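Local coordinates for protein aspartokinase (Synechocystis, PDB 3L76) that probably phosphorylates the beta-carboxyl group of L-aspartate with ATP, opening the pathway to threonine and lysine, and binds both amino acids at its ACT domains, at residues A[10-15]-A[232-237]; A[195-200]-A[434-439]. All coordinates share one frame; numbering follows the deposited sequence.

Both contacts are partly buried, and neither is deep core. Contact 1 lies toward the periphery, its centre about 27 Å from that of the chain, and joins two loops of the amino acid kinase domain. Contact 2 is more central, about 12 Å out, and ties that domain to strand 437-453 of the ACT region. Their centres are about 24 Å apart, and the kinase-domain sheet connects them: loop 232-237 joins strand 228-232 to strand 240-243, which pairs with strand 196-198 of contact 2. The chemistry differs with the place. Contact 1 combines a neutral hydroxyl-hydroxyl bond with an indole edge, whereas contact 2 depends on one long arginine laid across a strand.

Contact 1: residues A[10-15]-A[232-237]; sequences GTSVGT and SSWSDE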
loop_
_atom_site.group_PDB
_atom_site.type_symbol
_atom_site.label_atom_id
_atom_site.label_comp_id
_atom_site.label_asym_id
_atom_site.label_seq_id
_atom_site.Cartn_x
_atom_site.Cartn_y
_atom_site.Cartn_z
ATOM N N GLY A 10 -11.235 -12.884 1.231
ATOM C CA GLY A 10 -9.854 -13.221 1.524
ATOM C C GLY A 10 -9.476 -14.656 1.212
ATOM O O GLY A 10 -8.608 -14.898 0.383
ATOM N N THR A 11 -10.127 -15.606 1.873
ATOM C CA THR A 11 -9.796 -17.018 1.705
ATOM C C THR A 11 -9.844 -17.461 0.252
ATOM O O THR A 11 -9.028 -18.271 -0.182
ATOM C CB THR A 11 -10.740 -17.914 2.515
ATOM O OG1 THR A 11 -12.095 -17.649 2.126
ATOM C CG2 THR A 11 -10.573 -17.649 4.002
ATOM N N SER A 12 -10.805 -16.928 -0.493
ATOM C CA SER A 12 -10.968 -17.268 -1.900
ATOM C C SER A 12 -9.741 -16.854 -2.708
ATOM O O SER A 12 -9.610 -17.201 -3.877
ATOM C CB SER A 12 -12.217 -16.587 -2.463
ATOM O OG SER A 12 -13.347 -16.827 -1.640
ATOM N N VAL A 13 -8.838 -16.127 -2.060
ATOM C CA VAL A 13 -7.708 -15.487 -2.726
ATOM C C VAL A 13 -6.432 -15.615 -1.880
ATOM O O VAL A 13 -5.445 -14.918 -2.094
ATOM C CB VAL A 13 -8.061 -14.000 -3.042
ATOM C CG1 VAL A 13 -6.835 -13.103 -3.102
ATOM C CG2 VAL A 13 -8.857 -13.917 -4.331
ATOM N N GLY A 14 -6.453 -16.536 -0.926
ATOM C CA GLY A 14 -5.362 -16.668 0.025
ATOM C C GLY A 14 -4.055 -17.154 -0.568
ATOM O O GLY A 14 -2.980 -16.848 -0.049
ATOM N N THR A 15 -4.146 -17.923 -1.648
ATOM C CA THR A 15 -2.959 -18.494 -2.275
ATOM C C THR A 15 -2.942 -18.172 -3.754
ATOM O O THR A 15 -3.986 -17.909 -4.351
ATOM C CB THR A 15 -2.900 -20.027 -2.132
ATOM O OG1 THR A 15 -3.850 -20.628 -3.022
ATOM C CG2 THR A 15 -3.187 -20.452 -0.700
ATOM N N SER A 232 -20.112 -20.295 -3.301
ATOM C CA SER A 232 -18.784 -20.750 -2.913
ATOM C C SER A 232 -17.863 -20.785 -4.112
ATOM O O SER A 232 -18.303 -21.068 -5.224
ATOM C CB SER A 232 -18.840 -22.140 -2.306
ATOM O OG SER A 232 -17.525 -22.634 -2.142
ATOM N N SER A 233 -16.581 -20.515 -3.871
ATOM C CA SER A 233 -15.566 -20.481 -4.924
ATOM C C SER A 233 -15.096 -21.875 -5.332
ATOM O O SER A 233 -14.743 -22.102 -6.485
ATOM C CB SER A 233 -14.361 -19.656 -4.469
ATOM O OG SER A 233 -14.771 -18.439 -3.874
ATOM N N TRP A 234 -15.092 -22.804 -4.380
ATOM C CA TRP A 234 -14.619 -24.163 -4.625
ATOM C C TRP A 234 -15.732 -25.052 -5.168
ATOM O O TRP A 234 -15.698 -26.271 -5.020
ATOM C CB TRP A 234 -14.059 -24.760 -3.335
ATOM C CG TRP A 234 -12.876 -24.014 -2.793
ATOM C CD1 TRP A 234 -11.564 -24.384 -2.877
ATOM C CD2 TRP A 234 -12.897 -22.766 -2.093
ATOM N NE1 TRP A 234 -10.767 -23.444 -2.269
ATOM C CE2 TRP A 234 -11.563 -22.440 -1.778
ATOM C CE3 TRP A 234 -13.914 -21.892 -1.701
ATOM C CZ2 TRP A 234 -11.221 -21.279 -1.090
ATOM C CZ3 TRP A 234 -13.572 -20.739 -1.021
ATOM C CH2 TRP A 234 -12.238 -20.444 -0.721
ATOM N N SER A 235 -16.712 -24.428 -5.809
ATOM C CA SER A 235 -17.913 -25.121 -6.247
ATOM C C SER A 235 -18.548 -24.374 -7.411
ATOM O O SER A 235 -18.232 -23.214 -7.662
ATOM C CB SER A 235 -18.905 -25.227 -5.080
ATOM O OG SER A 235 -20.223 -25.517 -5.519
ATOM N N ASP A 236 -19.436 -25.045 -8.131
ATOM C CA ASP A 236 -20.247 -24.359 -9.124
ATOM C C ASP A 236 -21.740 -24.476 -8.781
ATOM O O ASP A 236 -22.611 -24.305 -9.637
ATOM C CB ASP A 236 -19.928 -24.859 -10.537
ATOM C CG ASP A 236 -18.592 -24.329 -11.054
ATOM O OD1 ASP A 236 -17.579 -25.058 -10.972
ATOM O OD2 ASP A 236 -18.550 -23.178 -11.535
ATOM N N GLU A 237 -22.027 -24.748 -7.512
ATOM C CA GLU A 237 -23.414 -24.840 -7.058
ATOM C C GLU A 237 -24.076 -23.466 -6.934
ATOM O O GLU A 237 -23.404 -22.462 -6.685
ATOM C CB GLU A 237 -23.510 -25.625 -5.753
ATOM C CG GLU A 237 -23.146 -27.091 -5.916
ATOM C CD GLU A 237 -24.001 -27.800 -6.954
ATOM O OE1 GLU A 237 -25.212 -27.495 -7.042
ATOM O OE2 GLU A 237 -23.462 -28.668 -7.678
#
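W234 brings the outer end of its six-membered ring against the backbone of S12, CH2 lying 3.6 Å from S12 CA. The carbonyl oxygen of T11 sits at the ring edge, near its plane, with W234 CZ2 3.8 Å from T11 O. The side chain of T11 crosses the indole at about a right angle, its OG1 4.0 Å from W234 CH2. Beside the ring runs the polar half of the contact: S12 OG and S233 OG are hydrogen-bonded at 3.1 Å, and either hydroxyl could donate. In both serines OG is turned away from the residue's own carbonyl carbon (chi1 -51° in S12, -46° in S233), which brings the two hydroxyls together between the loops.

The loop 10-15 follows strand 3-8 and carries part of the Lys-Phe-Gly-Gly-Thr-Ser signature of aspartokinases; in relatives this turn borders the active site. T11 O also accepts the backbone N of G14 at 3.2 Å. In segment 232-237, the backbone of S233 is hydrogen-bonded to T175, while R25 of helix 16-31 bonds to the carbonyl oxygens of S233 and S235. W234 also touches R18 of that helix. Across the interface itself, the junction is uncharged: one hydroxyl pair supplies the directional bond, and the indole adds van der Waals cover but makes no hydrogen bond to segment 10-15.

Contact 2: residues A[195-200]-A[434-439]; sequences AEITCD and AVRGVA
R436 extends from a classic beta bulge, where it and G437 both face V533, and lays its guanidinium across strand 196-198 of the kinase domain. The bulge stands at the start of strand 437-453, so this one side chain bridges the catalytic domain and the ACT region.

Its inner half is the closely packed part. The chain leaves the backbone with CG anti to N (chi1 -176°); the bend at chi2 (133°) sets R436 CD beside I197 CG1, 3.8 Å away, and the further bend at chi3 (-93°) turns NE toward E196 O. I197 is buried and also packs on T240 and V242 of the neighbouring strand 240-243. The carbonyl oxygen of E196 comes over one face of the guanidinium, offset toward its rim; E196 O is 3.4 Å from R436 NE, but from above the plane the angle is too poor for a hydrogen bond.

The outer side is looser. The exposed carboxylate of E196 stays apart, its OE1 5.2 Å from R436 NH2, a separation at which the opposite charges would probably attract each other only weakly. The arginine's salt-bridge partner is instead E201, in helix 199-204. Cutting R436 back to alanine removes the guanidinium, and would probably leave E201 without its salt-bridge mate and open a gap beside I197. T198 N-caps the same helix: its OG1 accepts from E201 N and is also hydrogen-bonded to S535 OG, while its methyl CG2 stands at the guanidinium edge, near the plane, 4.2 Å from R436 NH1.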
loop_
_atom_site.group_PDB
_atom_site.type_symbol
_atom_site.label_atom_id
_atom_site.label_comp_id
_atom_site.label_asym_id
_atom_site.label_seq_id
_atom_site.Cartn_x
_atom_site.Cartn_y
_atom_site.Cartn_z
ATOM N N ALA A 195 -32.063 -22.022 -0.444
ATOM C CA ALA A 195 -32.001 -21.599 -1.840
ATOM C C ALA A 195 -32.214 -20.089 -1.914
ATOM O O ALA A 195 -31.459 -19.370 -2.569
ATOM C CB ALA A 195 -33.046 -22.328 -2.669
ATOM N N GLU A 196 -33.246 -19.627 -1.213
ATOM C CA GLU A 196 -33.644 -18.229 -1.217
ATOM C C GLU A 196 -33.804 -17.712 0.193
ATOM O O GLU A 196 -34.217 -18.441 1.085
ATOM C CB GLU A 196 -34.986 -18.049 -1.934
ATOM C CG GLU A 196 -34.881 -17.876 -3.437
ATOM C CD GLU A 196 -36.159 -17.335 -4.044
ATOM O OE1 GLU A 196 -37.107 -17.066 -3.275
ATOM O OE2 GLU A 196 -36.210 -17.174 -5.285
ATOM N N ILE A 197 -33.483 -16.441 0.386
ATOM C CA ILE A 197 -33.790 -15.758 1.631
ATOM C C ILE A 197 -34.030 -14.290 1.305
ATOM O O ILE A 197 -33.400 -13.752 0.392
ATOM C CB ILE A 197 -32.661 -15.900 2.671
ATOM C CG1 ILE A 197 -33.123 -15.335 4.025
ATOM C CG2 ILE A 197 -31.393 -15.190 2.202
ATOM C CD1 ILE A 197 -32.096 -15.429 5.143
ATOM N N THR A 198 -34.952 -13.642 2.018
ATOM C CA THR A 198 -35.194 -12.221 1.771
ATOM C C THR A 198 -34.158 -11.352 2.478
ATOM O O THR A 198 -33.583 -11.750 3.486
ATOM C CB THR A 198 -36.623 -11.752 2.176
ATOM O OG1 THR A 198 -36.732 -11.657 3.600
ATOM C CG2 THR A 198 -37.689 -12.680 1.637
ATOM N N CYS A 199 -33.908 -10.172 1.926
ATOM C CA CYS A 199 -33.033 -9.215 2.573
ATOM C C CYS A 199 -33.451 -9.061 4.025
ATOM O O CYS A 199 -32.628 -9.188 4.938
ATOM C CB CYS A 199 -33.094 -7.858 1.860
ATOM S SG CYS A 199 -32.361 -7.874 0.195
ATOM N N ASP A 200 -34.734 -8.797 4.239
ATOM C CA ASP A 200 -35.221 -8.540 5.582
ATOM C C ASP A 200 -34.980 -9.737 6.498
ATOM O O ASP A 200 -34.567 -9.570 7.648
ATOM C CB ASP A 200 -36.687 -8.117 5.557
ATOM C CG ASP A 200 -36.861 -6.673 5.145
ATOM O OD1 ASP A 200 -35.942 -5.876 5.404
ATOM O OD2 ASP A 200 -37.910 -6.323 4.577
ATOM N N ALA A 434 -43.803 -19.403 6.841
ATOM C CA ALA A 434 -43.896 -18.743 8.135
ATOM C C ALA A 434 -42.520 -18.510 8.769
ATOM O O ALA A 434 -42.233 -17.416 9.254
ATOM C CB ALA A 434 -44.785 -19.540 9.070
ATOM N N VAL A 435 -41.684 -19.548 8.765
ATOM C CA VAL A 435 -40.341 -19.472 9.331
ATOM C C VAL A 435 -39.285 -19.855 8.290
ATOM O O VAL A 435 -39.440 -20.843 7.586
ATOM C CB VAL A 435 -40.216 -20.395 10.562
ATOM C CG1 VAL A 435 -38.753 -20.674 10.906
ATOM C CG2 VAL A 435 -40.956 -19.788 11.748
ATOM N N ARG A 436 -38.213 -19.074 8.193
ATOM C CA ARG A 436 -37.142 -19.369 7.245
ATOM C C ARG A 436 -35.905 -19.983 7.909
ATOM O O ARG A 436 -35.266 -20.863 7.349
ATOM C CB ARG A 436 -36.751 -18.113 6.473
ATOM C CG ARG A 436 -35.711 -18.347 5.393
ATOM C CD ARG A 436 -36.128 -17.671 4.106
ATOM N NE ARG A 436 -36.870 -18.558 3.215
ATOM C CZ ARG A 436 -37.622 -18.147 2.198
ATOM N NH1 ARG A 436 -37.763 -16.854 1.944
ATOM N NH2 ARG A 436 -38.249 -19.033 1.439
ATOM N N GLY A 437 -35.566 -19.501 9.098
ATOM C CA GLY A 437 -34.445 -20.041 9.844
ATOM C C GLY A 437 -34.560 -19.741 11.325
ATOM O O GLY A 437 -35.369 -18.917 11.735
ATOM N N VAL A 438 -33.750 -20.410 12.135
ATOM C CA VAL A 438 -33.803 -20.229 13.577
ATOM C C VAL A 438 -32.390 -20.097 14.111
ATOM O O VAL A 438 -31.444 -20.547 13.478
ATOM C CB VAL A 438 -34.521 -21.408 14.281
ATOM C CG1 VAL A 438 -35.955 -21.507 13.809
ATOM C CG2 VAL A 438 -33.789 -22.702 14.019
ATOM N N ALA A 439 -32.244 -19.478 15.275
ATOM C CA ALA A 439 -30.914 -19.213 15.803
ATOM C C ALA A 439 -30.878 -19.161 17.331
ATOM O O ALA A 439 -31.901 -18.999 17.993
ATOM C CB ALA A 439 -30.358 -17.934 15.209
#